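DUF3829 domain-containing protein (Bacteroides thetaiotaomicron, PDB 3RH3) is of unknown function but is an all-helical member of the DUF3829-like family, probably made as a lipoprotein. Local coordinates at residues Pro159-Gln163 / Ile209-Tyr215; Tyr181-Met187 / Ala244-Tyr250. All blocks are in the same frame, centred on the assembly; numbering follows the deposited sequence.

Contact 1: Pro159-Gln163 / Ile209-Tyr215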
loop_
_atom_site.group_PDB
_atom_site.type_symbol
_atom_site.label_atom_id
_atom_site.label_comp_id
_atom_site.label_asym_id
_atom_site.label_seq_id
_atom_site.Cartn_x
_atom_site.Cartn_y
_atom_site.Cartn_z
ATOM N N PRO A 159 17.390 -2.126 22.077
ATOM C CA PRO A 159 17.284 -3.535 22.537
ATOM C C PRO A 159 16.195 -4.352 21.826
ATOM O O PRO A 159 16.348 -5.560 21.706
ATOM C CB PRO A 159 16.956 -3.397 24.027
ATOM C CG PRO A 159 17.442 -2.043 24.396
ATOM C CD PRO A 159 17.227 -1.184 23.206
ATOM N N LEU A 160 15.121 -3.707 21.339
ATOM C CA LEU A 160 14.022 -4.400 20.658
ATOM C C LEU A 160 14.018 -4.167 19.147
ATOM O O LEU A 160 12.956 -4.257 18.498
ATOM C CB LEU A 160 12.671 -3.980 21.250
ATOM C CG LEU A 160 12.555 -4.048 22.756
ATOM C CD1 LEU A 160 11.382 -3.253 23.221
ATOM C CD2 LEU A 160 12.467 -5.489 23.242
ATOM N N LYS A 161 15.208 -3.935 18.574
ATOM C CA LYS A 161 15.412 -3.722 17.140
ATOM C C LYS A 161 14.690 -4.799 16.310
ATOM O O LYS A 161 13.871 -4.439 15.459
ATOM C CB LYS A 161 16.921 -3.716 16.820
ATOM C CG LYS A 161 17.300 -3.424 15.369
ATOM C CD LYS A 161 18.763 -3.747 15.128
ATOM C CE LYS A 161 19.154 -3.592 13.688
ATOM N NZ LYS A 161 19.713 -4.857 13.137
ATOM N N ASP A 162 14.947 -6.105 16.595
ATOM C CA ASP A 162 14.384 -7.239 15.846
ATOM C C ASP A 162 12.854 -7.206 15.834
ATOM O O ASP A 162 12.261 -7.398 14.769
ATOM C CB ASP A 162 14.870 -8.580 16.411
ATOM C CG ASP A 162 16.365 -8.859 16.321
ATOM O OD1 ASP A 162 17.082 -8.077 15.645
ATOM O OD2 ASP A 162 16.816 -9.874 16.910
ATOM N N GLN A 163 12.240 -6.944 17.022
ATOM C CA GLN A 163 10.797 -6.861 17.203
ATOM C C GLN A 163 10.223 -5.703 16.347
ATOM O O GLN A 163 9.281 -5.926 15.596
ATOM C CB GLN A 163 10.457 -6.684 18.704
ATOM C CG GLN A 163 10.693 -7.947 19.566
ATOM C CD GLN A 163 12.112 -8.172 20.085
ATOM O OE1 GLN A 163 13.113 -7.646 19.563
ATOM N NE2 GLN A 163 12.235 -9.050 21.075
ATOM N N ILE A 209 11.686 -14.667 17.452
ATOM C CA ILE A 209 12.531 -13.573 17.971
ATOM C C ILE A 209 12.686 -13.763 19.486
ATOM O O ILE A 209 11.671 -13.910 20.180
ATOM C CB ILE A 209 12.036 -12.143 17.615
ATOM C CG1 ILE A 209 12.066 -11.898 16.091
ATOM C CG2 ILE A 209 12.881 -11.086 18.325
ATOM C CD1 ILE A 209 11.397 -10.611 15.657
ATOM N N PRO A 210 13.935 -13.840 20.005
ATOM C CA PRO A 210 14.099 -14.059 21.451
ATOM C C PRO A 210 13.643 -12.843 22.257
ATOM O O PRO A 210 13.897 -11.700 21.860
ATOM C CB PRO A 210 15.604 -14.320 21.609
ATOM C CG PRO A 210 16.233 -13.637 20.438
ATOM C CD PRO A 210 15.240 -13.724 19.316
ATOM N N ALA A 211 12.943 -13.102 23.369
ATOM C CA ALA A 211 12.457 -12.082 24.290
ATOM C C ALA A 211 13.639 -11.362 24.955
ATOM O O ALA A 211 14.705 -11.958 25.145
ATOM C CB ALA A 211 11.567 -12.725 25.345
ATOM N N VAL A 212 13.458 -10.076 25.274
ATOM C CA VAL A 212 14.478 -9.257 25.931
ATOM C C VAL A 212 13.984 -8.951 27.341
ATOM O O VAL A 212 12.838 -8.530 27.508
ATOM C CB VAL A 212 14.822 -7.970 25.133
ATOM C CG1 VAL A 212 16.066 -7.289 25.699
ATOM C CG2 VAL A 212 15.021 -8.270 23.648
ATOM N N THR A 213 14.839 -9.175 28.353
ATOM C CA THR A 213 14.514 -8.947 29.756
ATOM C C THR A 213 14.333 -7.439 30.012
ATOM O O THR A 213 15.125 -6.628 29.533
ATOM C CB THR A 213 15.612 -9.581 30.627
ATOM O OG1 THR A 213 15.700 -10.963 30.287
ATOM C CG2 THR A 213 15.332 -9.461 32.119
ATOM N N GLY A 214 13.275 -7.101 30.750
ATOM C CA GLY A 214 12.932 -5.729 31.118
ATOM C C GLY A 214 12.056 -4.992 30.122
ATOM O O GLY A 214 11.979 -3.760 30.168
ATOM N N TYR A 215 11.418 -5.728 29.193
ATOM C CA TYR A 215 10.563 -5.148 28.143
ATOM C C TYR A 215 9.274 -5.975 27.981
ATOM O O TYR A 215 8.803 -6.165 26.861
ATOM C CB TYR A 215 11.340 -5.033 26.795
ATOM C CG TYR A 215 12.572 -4.164 26.893
ATOM C CD1 TYR A 215 12.485 -2.781 26.770
ATOM C CD2 TYR A 215 13.820 -4.715 27.185
ATOM C CE1 TYR A 215 13.604 -1.965 26.948
ATOM C CE2 TYR A 215 14.949 -3.911 27.346
ATOM C CZ TYR A 215 14.837 -2.536 27.232
ATOM O OH TYR A 215 15.954 -1.750 27.391
#
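L160 rests its methyl groups on Y215 where the start of helix 161-181 meets the loop leading from helix 189-207 into helix 216-240, at one end of an all-helical bundle. CD1 of L160 comes obliquely to the ring, 3.7 Å from CD1 of Y215. The other branch, CD2, lies beside CB of the tyrosine and also reaches CG2 of V212 at 3.8 Å; a forked leucine can serve both partners at once. P159 takes the phenol end of the ring, its CG 3.4 Å from OH of Y215, and the two side chains cross nearly at right angles. With an alanine in place of Y215, P159 would probably lose its phenol neighbour and a gap would open beside the methyls of L160.

Further along, I209 covers the first helical turn: its CG2 is 3.7 Å from CB of D162, and its CD1 reaches the backbone there. The same CG2 packs against the amide of Q163. That glutamine was modelled in two conformers; in one of them NE2 makes a weak, bent (124°) bond to O of P210, 3.2 Å away, so the bond is doubtful. F222 of helix 216-240 backs both I209 and Q163.

A type II turn from V212 to Y215 sets the loop's shape, with G214, lacking a side chain, adopting a phi of 88° easily. Y215 and L160, which touch, are both N-cap residues, and their contact joins two helix starts. V212 holds CG1 anti to its amide nitrogen (chi1 -169°), leaving CG2 to sit 3.6 Å from O of P159.

Contact 2: Tyr181-Met187 / Ala244-Tyr250. With EDO (1,2-ethanediol), chain D.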
loop_
_atom_site.group_PDB
_atom_site.type_symbol
_atom_site.label_atom_id
_atom_site.label_comp_id
_atom_site.label_asym_id
_atom_site.label_seq_id
_atom_site.Cartn_x
_atom_site.Cartn_y
_atom_site.Cartn_z
ATOM N N TYR A 181 -5.616 -6.523 -3.098
ATOM C CA TYR A 181 -7.011 -6.852 -2.924
ATOM C C TYR A 181 -7.921 -5.702 -3.409
ATOM O O TYR A 181 -8.922 -5.979 -4.077
ATOM C CB TYR A 181 -7.311 -7.195 -1.462
ATOM C CG TYR A 181 -8.770 -7.520 -1.261
ATOM C CD1 TYR A 181 -9.284 -8.768 -1.621
ATOM C CD2 TYR A 181 -9.665 -6.551 -0.809
ATOM C CE1 TYR A 181 -10.648 -9.022 -1.586
ATOM C CE2 TYR A 181 -11.027 -6.817 -0.712
ATOM C CZ TYR A 181 -11.511 -8.065 -1.075
ATOM O OH TYR A 181 -12.862 -8.299 -1.035
ATOM N N SER A 182 -7.572 -4.444 -3.070
ATOM C CA SER A 182 -8.335 -3.210 -3.330
ATOM C C SER A 182 -8.673 -2.912 -4.815
ATOM O O SER A 182 -9.277 -1.889 -5.096
ATOM C CB SER A 182 -7.562 -2.014 -2.773
ATOM O OG SER A 182 -6.577 -1.482 -3.654
ATOM N N ARG A 183 -8.236 -3.739 -5.744
ATOM C CA ARG A 183 -8.422 -3.511 -7.166
ATOM C C ARG A 183 -9.785 -4.019 -7.602
ATOM O O ARG A 183 -9.945 -5.177 -7.997
ATOM C CB ARG A 183 -7.288 -4.169 -7.971
ATOM C CG ARG A 183 -5.927 -3.633 -7.599
ATOM C CD ARG A 183 -4.803 -4.440 -8.176
ATOM N NE ARG A 183 -3.550 -3.863 -7.712
ATOM C CZ ARG A 183 -2.351 -4.129 -8.205
ATOM N NH1 ARG A 183 -2.214 -4.994 -9.204
ATOM N NH2 ARG A 183 -1.280 -3.521 -7.715
ATOM N N LYS A 184 -10.775 -3.147 -7.480
ATOM C CA LYS A 184 -12.149 -3.388 -7.884
ATOM C C LYS A 184 -12.162 -3.797 -9.355
ATOM O O LYS A 184 -11.483 -3.179 -10.166
ATOM C CB LYS A 184 -12.960 -2.119 -7.626
ATOM C CG LYS A 184 -14.394 -2.148 -8.057
ATOM C CD LYS A 184 -15.129 -0.979 -7.427
ATOM C CE LYS A 184 -16.417 -0.706 -8.154
ATOM N NZ LYS A 184 -17.403 -1.793 -7.954
ATOM N N HIS A 185 -12.862 -4.909 -9.663
ATOM C CA HIS A 185 -12.981 -5.526 -10.989
ATOM C C HIS A 185 -11.697 -6.276 -11.408
ATOM O O HIS A 185 -11.634 -6.778 -12.534
ATOM C CB HIS A 185 -13.357 -4.491 -12.049
ATOM C CG HIS A 185 -14.154 -5.041 -13.183
ATOM N ND1 HIS A 185 -15.495 -5.336 -13.044
ATOM C CD2 HIS A 185 -13.781 -5.277 -14.464
ATOM C CE1 HIS A 185 -15.894 -5.756 -14.237
ATOM N NE2 HIS A 185 -14.898 -5.731 -15.125
ATOM N N ALA A 186 -10.697 -6.405 -10.503
ATOM C CA ALA A 186 -9.426 -7.033 -10.868
ATOM C C ALA A 186 -8.609 -7.495 -9.655
ATOM O O ALA A 186 -7.388 -7.407 -9.673
ATOM C CB ALA A 186 -8.598 -6.051 -11.696
HETATM N N MSE A 187 -9.263 -8.022 -8.628
HETATM C CA MSE A 187 -8.588 -8.559 -7.432
HETATM C C MSE A 187 -7.510 -9.584 -7.870
HETATM O O MSE A 187 -7.804 -10.535 -8.583
HETATM C CB MSE A 187 -9.620 -9.207 -6.512
HETATM C CG MSE A 187 -9.047 -9.542 -5.154
HETATM SE SE MSE A 187 -9.957 -11.020 -4.405
HETATM C CE MSE A 187 -9.274 -12.405 -5.635
ATOM N N ALA A 244 -13.198 -12.231 -6.119
ATOM C CA ALA A 244 -13.484 -10.872 -6.563
ATOM C C ALA A 244 -13.502 -9.902 -5.400
ATOM O O ALA A 244 -13.833 -10.281 -4.277
ATOM C CB ALA A 244 -14.813 -10.825 -7.298
ATOM N N TYR A 245 -13.149 -8.642 -5.683
ATOM C CA TYR A 245 -13.173 -7.552 -4.730
ATOM C C TYR A 245 -14.599 -7.288 -4.284
ATOM O O TYR A 245 -15.527 -7.260 -5.104
ATOM C CB TYR A 245 -12.581 -6.290 -5.373
ATOM C CG TYR A 245 -12.864 -5.010 -4.607
ATOM C CD1 TYR A 245 -11.997 -4.562 -3.614
ATOM C CD2 TYR A 245 -14.005 -4.251 -4.871
ATOM C CE1 TYR A 245 -12.241 -3.373 -2.926
ATOM C CE2 TYR A 245 -14.261 -3.065 -4.187
ATOM C CZ TYR A 245 -13.383 -2.639 -3.204
ATOM O OH TYR A 245 -13.632 -1.483 -2.517
ATOM N N SER A 246 -14.763 -7.064 -2.986
ATOM C CA SER A 246 -16.038 -6.737 -2.370
ATOM C C SER A 246 -15.875 -5.417 -1.632
ATOM O O SER A 246 -14.933 -5.288 -0.845
ATOM C CB SER A 246 -16.444 -7.861 -1.418
ATOM O OG SER A 246 -17.465 -7.460 -0.526
ATOM N N ASP A 247 -16.782 -4.428 -1.854
ATOM C CA ASP A 247 -16.680 -3.161 -1.102
ATOM C C ASP A 247 -16.871 -3.433 0.403
ATOM O O ASP A 247 -16.145 -2.861 1.220
ATOM C CB ASP A 247 -17.680 -2.105 -1.606
ATOM C CG ASP A 247 -17.199 -1.339 -2.831
ATOM O OD1 ASP A 247 -16.149 -0.654 -2.735
ATOM O OD2 ASP A 247 -17.890 -1.395 -3.880
ATOM N N LYS A 248 -17.789 -4.375 0.743
ATOM C CA LYS A 248 -18.112 -4.775 2.113
ATOM C C LYS A 248 -16.876 -5.382 2.820
ATOM O O LYS A 248 -16.614 -5.045 3.978
ATOM C CB LYS A 248 -19.292 -5.760 2.133
ATOM C CG LYS A 248 -19.842 -6.029 3.534
ATOM C CD LYS A 248 -21.194 -6.737 3.512
ATOM N N GLU A 249 -16.128 -6.258 2.127
ATOM C CA GLU A 249 -14.935 -6.907 2.691
ATOM C C GLU A 249 -13.814 -5.909 2.862
ATOM O O GLU A 249 -13.138 -5.920 3.883
ATOM C CB GLU A 249 -14.469 -8.082 1.805
ATOM C CG GLU A 249 -15.391 -9.295 1.854
ATOM C CD GLU A 249 -15.113 -10.288 2.965
ATOM O OE1 GLU A 249 -14.385 -9.937 3.924
ATOM O OE2 GLU A 249 -15.613 -11.432 2.866
ATOM N N TYR A 250 -13.619 -5.048 1.874
ATOM C CA TYR A 250 -12.560 -4.047 1.890
ATOM C C TYR A 250 -12.794 -3.010 2.998
ATOM O O TYR A 250 -11.863 -2.710 3.745
ATOM C CB TYR A 250 -12.415 -3.374 0.526
ATOM C CG TYR A 250 -11.209 -2.472 0.453
ATOM C CD1 TYR A 250 -9.927 -2.970 0.684
ATOM C CD2 TYR A 250 -11.351 -1.106 0.239
ATOM C CE1 TYR A 250 -8.815 -2.130 0.692
ATOM C CE2 TYR A 250 -10.242 -0.259 0.228
ATOM C CZ TYR A 250 -8.976 -0.777 0.460
ATOM O OH TYR A 250 -7.867 0.034 0.437
HETATM C C1 EDO D . -17.008 -5.038 -8.740
HETATM O O1 EDO D . -16.426 -4.447 -9.915
HETATM C C2 EDO D . -15.968 -5.286 -7.644
HETATM O O2 EDO D . -14.983 -6.309 -7.935
HETATM O O HOH W 1 -13.918 -10.612 -1.779
#
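Y181 and Y245 pack with their rings tilted 41° apart, where the end of helix 161-181 and the following type II turn (R183 to A186) meet the N-cap of helix 247-257. CE2 of Y181 lies 3.8 Å from CD1 of Y245. With CG anti to the backbone nitrogen (chi1 179°), the Y181 side chain extends until its OH accepts from S246 N at 3.0 Å and donates to a water that bonds on to O of A244. S246 caps the helix: its short side chain brings OG to accept from E249 N. CB of E249 touches OH of Y181, while its carboxylate pairs with K242 and K238. Y250 runs past Y181 in the opposite direction, and CA of S182 lies over one face of the Y250 ring, whose length suits it to span both neighbours.

K184 packs on Y245, its backbone N over one ring face toward the rim and its CB 3.6 Å from CD2 of Y245. The phenol of Y245 donates to D247 OD1 at 2.7 Å, from 47° above the carboxylate plane. K184 NZ forms a salt bridge with E46, its chain reaching beyond the aromatic ring. CB of M187, a selenomethionine, packs 3.7 Å from N of Y245. An ethanediol probably from the crystallisation liquor accepts from H185 N through its O2, which donates to O of Y245 at 3.0 Å.

The two contacts lie at opposite ends of the same helices: contact 1 at the start of helix 161-181 and just before helix 216-240, contact 2 at the end of the former and beyond the latter. Helix 189-207 begins just after one segment of contact 2 and finishes just before one of contact 1. Their centres are about 37 Å apart, and they do not touch. Contact 1 is a surface contact, held mostly by aliphatic groups and one tyrosine, with a single weak bond across it. Contact 2, nearer the centre of the folded chain and partly buried, instead gathers three tyrosines and ties an aromatic hydroxyl to backbone at a helix cap.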